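Local structure of 5-carboxymethyl-2-hydroxymuconate semialdehyde dehydrogenase (Thermus thermophilus, 2D4E) at residues A136-H141 and G487-L492; S179-A184 and N467-P472; R330-G335 and T342-L347. The protein probably catalyses the NAD-dependent oxidation of 5-carboxymethyl-2-hydroxymuconate semialdehyde to the corresponding carboxylic acid, as a member of the aldehyde dehydrogenase family. All coordinates share one frame; numbering follows the deposited sequence.

Contact 1 (A136-H141 and G487-L492)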
loop_
_atom_site.group_PDB
_atom_site.type_symbol
_atom_site.label_atom_id
_atom_site.label_comp_id
_atom_site.label_asym_id
_atom_site.label_seq_id
_atom_site.Cartn_x
_atom_site.Cartn_y
_atom_site.Cartn_z
ATOM N N ALA C 136 -11.832 13.410 9.126
ATOM C CA ALA C 136 -11.744 14.659 8.385
ATOM C C ALA C 136 -10.467 14.631 7.548
ATOM O O ALA C 136 -10.423 15.173 6.441
ATOM C CB ALA C 136 -11.717 15.848 9.351
ATOM N N GLU C 137 -9.438 13.980 8.082
ATOM C CA GLU C 137 -8.147 13.885 7.400
ATOM C C GLU C 137 -8.075 12.815 6.302
ATOM O O GLU C 137 -7.079 12.743 5.581
ATOM C CB GLU C 137 -7.028 13.635 8.421
ATOM C CG GLU C 137 -6.889 14.708 9.500
ATOM C CD GLU C 137 -6.650 16.110 8.940
ATOM O OE1 GLU C 137 -5.816 16.258 8.017
ATOM O OE2 GLU C 137 -7.284 17.072 9.439
ATOM N N TYR C 138 -9.107 11.980 6.180
ATOM C CA TYR C 138 -9.120 10.942 5.142
ATOM C C TYR C 138 -9.959 11.361 3.927
ATOM O O TYR C 138 -9.845 10.771 2.850
ATOM C CB TYR C 138 -9.659 9.616 5.697
ATOM C CG TYR C 138 -8.700 8.898 6.622
ATOM C CD1 TYR C 138 -8.483 9.350 7.919
ATOM C CD2 TYR C 138 -7.980 7.789 6.183
ATOM C CE1 TYR C 138 -7.566 8.717 8.763
ATOM C CE2 TYR C 138 -7.061 7.150 7.012
ATOM C CZ TYR C 138 -6.859 7.620 8.301
ATOM O OH TYR C 138 -5.948 7.001 9.124
ATOM N N ALA C 139 -10.796 12.380 4.105
ATOM C CA ALA C 139 -11.656 12.866 3.032
ATOM C C ALA C 139 -10.890 13.170 1.738
ATOM O O ALA C 139 -11.313 12.776 0.647
ATOM C CB ALA C 139 -12.421 14.114 3.499
ATOM N N GLU C 140 -9.758 13.853 1.860
ATOM C CA GLU C 140 -8.951 14.210 0.695
ATOM C C GLU C 140 -8.152 13.062 0.073
ATOM O O GLU C 140 -7.464 13.257 -0.933
ATOM C CB GLU C 140 -8.001 15.350 1.057
ATOM C CG GLU C 140 -8.695 16.686 1.252
ATOM C CD GLU C 140 -7.782 17.734 1.857
ATOM O OE1 GLU C 140 -8.152 18.927 1.835
ATOM O OE2 GLU C 140 -6.697 17.363 2.362
ATOM N N HIS C 141 -8.245 11.872 0.660
ATOM C CA HIS C 141 -7.526 10.704 0.143
ATOM C C HIS C 141 -8.514 9.623 -0.253
ATOM O O HIS C 141 -8.118 8.538 -0.682
ATOM C CB HIS C 141 -6.600 10.127 1.221
ATOM C CG HIS C 141 -5.534 11.073 1.676
ATOM N ND1 HIS C 141 -4.426 11.367 0.914
ATOM C CD2 HIS C 141 -5.424 11.816 2.803
ATOM C CE1 HIS C 141 -3.678 12.249 1.550
ATOM N NE2 HIS C 141 -4.262 12.538 2.700
ATOM N N GLY C 487 -12.443 1.865 10.431
ATOM C CA GLY C 487 -11.137 2.359 10.831
ATOM C C GLY C 487 -10.258 2.809 9.676
ATOM O O GLY C 487 -9.874 1.997 8.832
ATOM N N GLY C 488 -9.941 4.103 9.642
ATOM C CA GLY C 488 -9.095 4.650 8.591
ATOM C C GLY C 488 -9.408 4.211 7.166
ATOM O O GLY C 488 -10.548 4.291 6.709
ATOM N N THR C 489 -8.386 3.740 6.462
ATOM C CA THR C 489 -8.542 3.293 5.084
ATOM C C THR C 489 -9.389 2.028 4.940
ATOM O O THR C 489 -9.958 1.780 3.878
ATOM C CB THR C 489 -7.170 3.031 4.438
ATOM O OG1 THR C 489 -6.470 2.033 5.193
ATOM C CG2 THR C 489 -6.350 4.300 4.410
ATOM N N TYR C 490 -9.480 1.224 5.996
ATOM C CA TYR C 490 -10.270 0.000 5.914
ATOM C C TYR C 490 -11.753 0.289 5.728
ATOM O O TYR C 490 -12.474 -0.500 5.116
ATOM C CB TYR C 490 -10.054 -0.861 7.155
ATOM C CG TYR C 490 -8.611 -1.248 7.328
ATOM C CD1 TYR C 490 -7.760 -0.501 8.142
ATOM C CD2 TYR C 490 -8.076 -2.321 6.617
ATOM C CE1 TYR C 490 -6.397 -0.814 8.237
ATOM C CE2 TYR C 490 -6.729 -2.641 6.702
ATOM C CZ TYR C 490 -5.896 -1.890 7.509
ATOM O OH TYR C 490 -4.570 -2.230 7.591
ATOM N N ALA C 491 -12.203 1.423 6.256
ATOM C CA ALA C 491 -13.595 1.827 6.125
ATOM C C ALA C 491 -13.913 2.118 4.656
ATOM O O ALA C 491 -15.048 1.942 4.215
ATOM C CB ALA C 491 -13.861 3.072 6.981
ATOM N N LEU C 492 -12.909 2.560 3.900
ATOM C CA LEU C 492 -13.091 2.886 2.483
ATOM C C LEU C 492 -13.667 1.752 1.659
ATOM O O LEU C 492 -14.439 1.987 0.733
ATOM C CB LEU C 492 -11.767 3.301 1.842
ATOM C CG LEU C 492 -11.252 4.725 2.025
ATOM C CD1 LEU C 492 -9.898 4.829 1.337
ATOM C CD2 LEU C 492 -12.233 5.730 1.424
#
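The phenol ring of Y138 meets G488 and T489 near the beginning of helix 488-495. Its CG lies beside the backbone N, anti to the carbonyl carbon (chi1 -73°), which sends the ring out of the loop after helix 118-136 and across to the glycine. G488 CA sits over one ring face, 4.0 Å from the centroid of the Y138 ring and 29° off its normal, in a CH-pi contact; the shortest approach is Y138 CE2 to G488 CA, 3.6 Å. T489 meets the same corner of the ring: its methyl CG2 comes to the edge, in the plane, 3.9 Å from Y138 CE2, because OG1 takes the place between backbone N and carbonyl carbon. G488 suits its position twice over: its phi is positive, and a CB there would come within 3.2 Å of Y138 OH. F134 and F189 also pack on Y138, as does H141 of the third subunit, while Y490 OH is hydrogen-bonded to D145 OD1 of the second subunit. With no hydrogen bond joining the segments, close fit of a ring to a bare backbone carbon carries this contact, and a side chain at G488 would probably crowd the Y138 hydroxyl.

Contact 2 (S179-A184 and N467-P472)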
loop_
_atom_site.group_PDB
_atom_site.type_symbol
_atom_site.label_atom_id
_atom_site.label_comp_id
_atom_site.label_asym_id
_atom_site.label_seq_id
_atom_site.Cartn_x
_atom_site.Cartn_y
_atom_site.Cartn_z
ATOM N N SER C 179 -22.706 5.962 16.916
ATOM C CA SER C 179 -23.347 6.497 15.721
ATOM C C SER C 179 -22.345 7.345 14.945
ATOM O O SER C 179 -22.266 7.246 13.723
ATOM C CB SER C 179 -24.591 7.327 16.073
ATOM O OG SER C 179 -24.254 8.510 16.781
ATOM N N THR C 180 -21.569 8.162 15.653
ATOM C CA THR C 180 -20.568 9.007 15.001
ATOM C C THR C 180 -19.459 8.161 14.388
ATOM O O THR C 180 -18.787 8.598 13.452
ATOM C CB THR C 180 -19.940 10.030 15.979
ATOM O OG1 THR C 180 -19.292 9.341 17.057
ATOM C CG2 THR C 180 -21.015 10.959 16.530
ATOM N N TRP C 181 -19.280 6.951 14.915
ATOM C CA TRP C 181 -18.276 6.014 14.408
ATOM C C TRP C 181 -18.568 5.683 12.935
ATOM O O TRP C 181 -17.654 5.402 12.158
ATOM C CB TRP C 181 -18.310 4.722 15.237
ATOM C CG TRP C 181 -17.328 3.646 14.814
ATOM C CD1 TRP C 181 -17.623 2.341 14.518
ATOM C CD2 TRP C 181 -15.907 3.776 14.675
ATOM N NE1 TRP C 181 -16.476 1.658 14.206
ATOM C CE2 TRP C 181 -15.408 2.512 14.293
ATOM C CE3 TRP C 181 -15.005 4.842 14.834
ATOM C CZ2 TRP C 181 -14.045 2.278 14.068
ATOM C CZ3 TRP C 181 -13.648 4.609 14.610
ATOM C CH2 TRP C 181 -13.182 3.338 14.231
ATOM N N ARG C 182 -19.843 5.723 12.557
ATOM C CA ARG C 182 -20.251 5.412 11.186
ATOM C C ARG C 182 -20.558 6.667 10.365
ATOM O O ARG C 182 -20.272 6.731 9.161
ATOM C CB ARG C 182 -21.492 4.522 11.207
ATOM C CG ARG C 182 -21.385 3.324 12.143
ATOM C CD ARG C 182 -20.393 2.279 11.648
ATOM N NE ARG C 182 -20.761 0.966 12.176
ATOM C CZ ARG C 182 -20.600 -0.181 11.522
ATOM N NH1 ARG C 182 -20.053 -0.189 10.313
ATOM N NH2 ARG C 182 -20.985 -1.320 12.084
ATOM N N ILE C 183 -21.151 7.657 11.024
ATOM C CA ILE C 183 -21.507 8.908 10.377
ATOM C C ILE C 183 -20.290 9.654 9.847
ATOM O O ILE C 183 -20.290 10.137 8.717
ATOM C CB ILE C 183 -22.260 9.833 11.354
ATOM C CG1 ILE C 183 -23.563 9.158 11.806
ATOM C CG2 ILE C 183 -22.527 11.182 10.690
ATOM C CD1 ILE C 183 -24.230 9.848 12.990
ATOM N N ALA C 184 -19.253 9.748 10.669
ATOM C CA ALA C 184 -18.038 10.451 10.286
ATOM C C ALA C 184 -17.422 9.903 8.993
ATOM O O ALA C 184 -17.171 10.656 8.054
ATOM C CB ALA C 184 -17.026 10.402 11.433
ATOM N N ASN C 467 -8.717 -3.240 26.544
ATOM C CA ASN C 467 -9.062 -2.723 25.224
ATOM C C ASN C 467 -8.573 -1.281 25.009
ATOM O O ASN C 467 -9.181 -0.337 25.512
ATOM C CB ASN C 467 -10.583 -2.797 25.049
ATOM C CG ASN C 467 -11.013 -2.676 23.603
ATOM O OD1 ASN C 467 -10.857 -1.625 22.978
ATOM N ND2 ASN C 467 -11.552 -3.760 23.059
ATOM N N VAL C 468 -7.479 -1.119 24.268
ATOM C CA VAL C 468 -6.916 0.206 23.977
ATOM C C VAL C 468 -6.871 0.351 22.458
ATOM O O VAL C 468 -6.079 -0.304 21.793
ATOM C CB VAL C 468 -5.476 0.358 24.535
ATOM C CG1 VAL C 468 -4.957 1.783 24.269
ATOM C CG2 VAL C 468 -5.457 0.060 26.037
ATOM N N ARG C 469 -7.709 1.226 21.920
ATOM C CA ARG C 469 -7.809 1.401 20.478
ATOM C C ARG C 469 -6.918 2.429 19.783
ATOM O O ARG C 469 -6.524 3.444 20.362
ATOM C CB ARG C 469 -9.268 1.689 20.118
ATOM C CG ARG C 469 -10.217 0.568 20.507
ATOM C CD ARG C 469 -10.499 -0.383 19.351
ATOM N NE ARG C 469 -11.381 0.227 18.356
ATOM C CZ ARG C 469 -10.978 0.730 17.192
ATOM N NH1 ARG C 469 -9.698 0.679 16.847
ATOM N NH2 ARG C 469 -11.862 1.269 16.363
ATOM N N HIS C 470 -6.612 2.129 18.523
ATOM C CA HIS C 470 -5.818 2.984 17.649
ATOM C C HIS C 470 -6.660 3.021 16.367
ATOM O O HIS C 470 -6.713 2.052 15.600
ATOM C CB HIS C 470 -4.440 2.372 17.396
ATOM C CG HIS C 470 -3.521 3.265 16.621
ATOM N ND1 HIS C 470 -3.441 4.625 16.842
ATOM C CD2 HIS C 470 -2.620 2.988 15.650
ATOM C CE1 HIS C 470 -2.532 5.145 16.040
ATOM N NE2 HIS C 470 -2.017 4.175 15.307
ATOM N N LEU C 471 -7.328 4.151 16.171
ATOM C CA LEU C 471 -8.251 4.362 15.064
ATOM C C LEU C 471 -7.893 3.912 13.653
ATOM O O LEU C 471 -8.775 3.485 12.907
ATOM C CB LEU C 471 -8.683 5.830 15.048
ATOM C CG LEU C 471 -9.347 6.281 16.356
ATOM C CD1 LEU C 471 -9.995 7.641 16.162
ATOM C CD2 LEU C 471 -10.399 5.259 16.785
ATOM N N PRO C 472 -6.611 3.999 13.260
ATOM C CA PRO C 472 -6.257 3.571 11.901
ATOM C C PRO C 472 -6.334 2.057 11.653
ATOM O O PRO C 472 -6.403 1.618 10.503
ATOM C CB PRO C 472 -4.832 4.093 11.734
ATOM C CG PRO C 472 -4.792 5.283 12.656
ATOM C CD PRO C 472 -5.510 4.765 13.869
#
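W181, on helix 175-188, reaches across to R469 and L471 in the loop after strand 460-463. From CB the side chain leaves with CG anti to the backbone N (chi1 179°), and the indole runs out from the helix toward the loop. Its five-membered ring faces other partners: NE1 is hydrogen-bonded to E271 OE2, which helps to set how the indole is turned. The six-membered ring does the touching. CZ2 and CH2 both lie near a single nitrogen of R469, with W181 CH2 3.3 Å from R469 NH2. The guanidinium arrives edge-on, its plane 78° from that of the indole, after the arginine chain bends at chi2 and chi3. W181 CZ3, the next ring atom, meets the L471 methyl CD2 at 4.0 Å, the two side chains sliding past each other in opposite directions. Without the indole, as with an alanine here, R469 NH2 and the L471 methyl are likely to lose the ring they touch, and E271 its donor. The W181 side chain is about 6 Å from the bound NAD, consistent with the substrate-pocket role of the tryptophan on this helix in related aldehyde dehydrogenases. No hydrogen bond crosses between the segments. One six-membered ring serves both a cationic nitrogen and a methyl group, and van der Waals contact, perhaps with some electrostatic attraction, joins helix to loop.

Contact 3 (R330-G335 and T342-L347)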
loop_
_atom_site.group_PDB
_atom_site.type_symbol
_atom_site.label_atom_id
_atom_site.label_comp_id
_atom_site.label_asym_id
_atom_site.label_seq_id
_atom_site.Cartn_x
_atom_site.Cartn_y
_atom_site.Cartn_z
ATOM N N ARG C 330 -16.519 -7.766 44.323
ATOM C CA ARG C 330 -17.275 -7.532 45.547
ATOM C C ARG C 330 -17.098 -6.081 45.993
ATOM O O ARG C 330 -18.033 -5.457 46.493
ATOM C CB ARG C 330 -16.781 -8.468 46.660
ATOM C CG ARG C 330 -17.779 -8.677 47.788
ATOM C CD ARG C 330 -17.148 -9.368 48.996
ATOM N NE ARG C 330 -16.623 -10.704 48.713
ATOM C CZ ARG C 330 -17.370 -11.763 48.413
ATOM N NH1 ARG C 330 -18.692 -11.656 48.343
ATOM N NH2 ARG C 330 -16.795 -12.941 48.211
ATOM N N ALA C 331 -15.895 -5.552 45.796
ATOM C CA ALA C 331 -15.579 -4.181 46.189
ATOM C C ALA C 331 -16.103 -3.097 45.242
ATOM O O ALA C 331 -16.126 -1.921 45.604
ATOM C CB ALA C 331 -14.068 -4.034 46.357
ATOM N N ILE C 332 -16.514 -3.480 44.035
ATOM C CA ILE C 332 -17.028 -2.512 43.064
ATOM C C ILE C 332 -18.182 -1.683 43.643
ATOM O O ILE C 332 -19.167 -2.238 44.128
ATOM C CB ILE C 332 -17.512 -3.224 41.772
ATOM C CG1 ILE C 332 -16.315 -3.861 41.055
ATOM C CG2 ILE C 332 -18.223 -2.237 40.862
ATOM C CD1 ILE C 332 -16.679 -4.711 39.863
ATOM N N ARG C 333 -18.052 -0.357 43.588
ATOM C CA ARG C 333 -19.083 0.540 44.102
ATOM C C ARG C 333 -20.232 0.700 43.103
ATOM O O ARG C 333 -20.035 1.169 41.974
ATOM C CB ARG C 333 -18.481 1.917 44.427
ATOM C CG ARG C 333 -17.447 1.904 45.562
ATOM C CD ARG C 333 -16.998 3.314 45.934
ATOM N NE ARG C 333 -16.278 3.973 44.849
ATOM C CZ ARG C 333 -15.005 3.740 44.537
ATOM N NH1 ARG C 333 -14.287 2.878 45.245
ATOM N NH2 ARG C 333 -14.440 4.387 43.525
ATOM N N VAL C 334 -21.428 0.305 43.531
ATOM C CA VAL C 334 -22.626 0.383 42.701
ATOM C C VAL C 334 -23.451 1.584 43.148
ATOM O O VAL C 334 -23.722 1.753 44.338
ATOM C CB VAL C 334 -23.473 -0.910 42.835
ATOM C CG1 VAL C 334 -24.712 -0.835 41.951
ATOM C CG2 VAL C 334 -22.622 -2.124 42.460
ATOM N N GLY C 335 -23.838 2.427 42.199
ATOM C CA GLY C 335 -24.611 3.602 42.551
ATOM C C GLY C 335 -25.115 4.400 41.366
ATOM O O GLY C 335 -25.040 3.957 40.221
ATOM N N THR C 342 -19.548 6.340 42.004
ATOM C CA THR C 342 -20.077 5.159 41.329
ATOM C C THR C 342 -19.118 4.545 40.310
ATOM O O THR C 342 -18.454 5.263 39.564
ATOM C CB THR C 342 -21.387 5.498 40.593
ATOM O OG1 THR C 342 -22.348 6.000 41.531
ATOM C CG2 THR C 342 -21.943 4.258 39.889
ATOM N N GLU C 343 -19.053 3.215 40.282
ATOM C CA GLU C 343 -18.204 2.516 39.322
ATOM C C GLU C 343 -19.112 1.731 38.385
ATOM O O GLU C 343 -18.844 1.620 37.186
ATOM C CB GLU C 343 -17.227 1.572 40.031
ATOM C CG GLU C 343 -16.192 2.296 40.887
ATOM C CD GLU C 343 -15.238 1.344 41.578
ATOM O OE1 GLU C 343 -14.046 1.313 41.205
ATOM O OE2 GLU C 343 -15.684 0.618 42.490
ATOM N N VAL C 344 -20.188 1.185 38.939
ATOM C CA VAL C 344 -21.159 0.434 38.155
ATOM C C VAL C 344 -22.548 1.024 38.369
ATOM O O VAL C 344 -23.028 1.128 39.500
ATOM C CB VAL C 344 -21.171 -1.071 38.537
ATOM C CG1 VAL C 344 -22.435 -1.742 38.010
ATOM C CG2 VAL C 344 -19.950 -1.759 37.950
ATOM N N GLY C 345 -23.175 1.425 37.268
ATOM C CA GLY C 345 -24.503 2.002 37.328
ATOM C C GLY C 345 -25.573 0.985 36.983
ATOM O O GLY C 345 -25.314 -0.218 36.995
ATOM N N PRO C 346 -26.793 1.442 36.667
ATOM C CA PRO C 346 -27.911 0.567 36.321
ATOM C C PRO C 346 -27.929 0.159 34.852
ATOM O O PRO C 346 -27.349 0.837 33.999
ATOM C CB PRO C 346 -29.115 1.416 36.674
ATOM C CG PRO C 346 -28.666 2.776 36.217
ATOM C CD PRO C 346 -27.225 2.853 36.704
ATOM N N LEU C 347 -28.601 -0.953 34.570
ATOM C CA LEU C 347 -28.723 -1.437 33.210
ATOM C C LEU C 347 -29.746 -0.564 32.497
ATOM O O LEU C 347 -30.557 0.119 33.133
ATOM C CB LEU C 347 -29.141 -2.910 33.198
ATOM C CG LEU C 347 -28.154 -3.816 33.940
ATOM C CD1 LEU C 347 -28.532 -5.269 33.745
ATOM C CD2 LEU C 347 -26.737 -3.564 33.413
HETATM O O HOH W 1 -14.171 -0.321 44.536
#
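A single parallel beta bridge, V334 with V344, joins the chain leaving helix 315-331 to the loop that leads to helix 350-365. G335 N bonds V344 O at 3.1 Å, and R333 O takes V344 N and E343 N from opposite faces of its plane, with E343 N 2.8 Å from R333 O. The E343 carboxylate adds a side-chain tie: R333 N donates to the anti lone pair of E343 OE2 at 2.8 Å, almost straight (176°). A water donates to the same oxygen and to A331 O, so OE2 accepts two bonds. The guanidinium of R333, its chain bent at chi3, lies flat over this carboxylate with the planes 5° apart. R333 NH1 is 3.8 Å from E343 OE2, a long salt bridge of charges only, since no N-H points at the oxygen; R333 NE bonds E341 O instead. I332 CG2 presses on V344 CG2 at 3.4 Å, tighter than usual. E343 OE1 is bonded by G514 N of the second subunit, whose F513 packs on V344. V334 also pairs through its backbone with F381, while T342 O accepts R119 NH2 from helix 118-136 and L347 packs against helix 350-365.

In the fold
From the N terminus, the chain passes 136-141 and then 179-184 on helix 175-188. Contact 3 closes first, over the six residues between 330-335 and 342-347, in the connection from helix 315-331 to helix 350-365. Contact 2 closes when 467-472 returns to helix 175-188, and contact 1 when helix 488-495 meets 136-141, so contact 3 nests in contact 2 and contact 2 in contact 1; none cross. Contacts 1 and 2 touch, P472 meeting both Y490 and Y138, and tie the late part of the chain to helix 175-188 and to the loop after helix 118-136. Contact 3 lies across the chain's centre from contact 1, their centres about 38 Å apart. All three reach the second subunit.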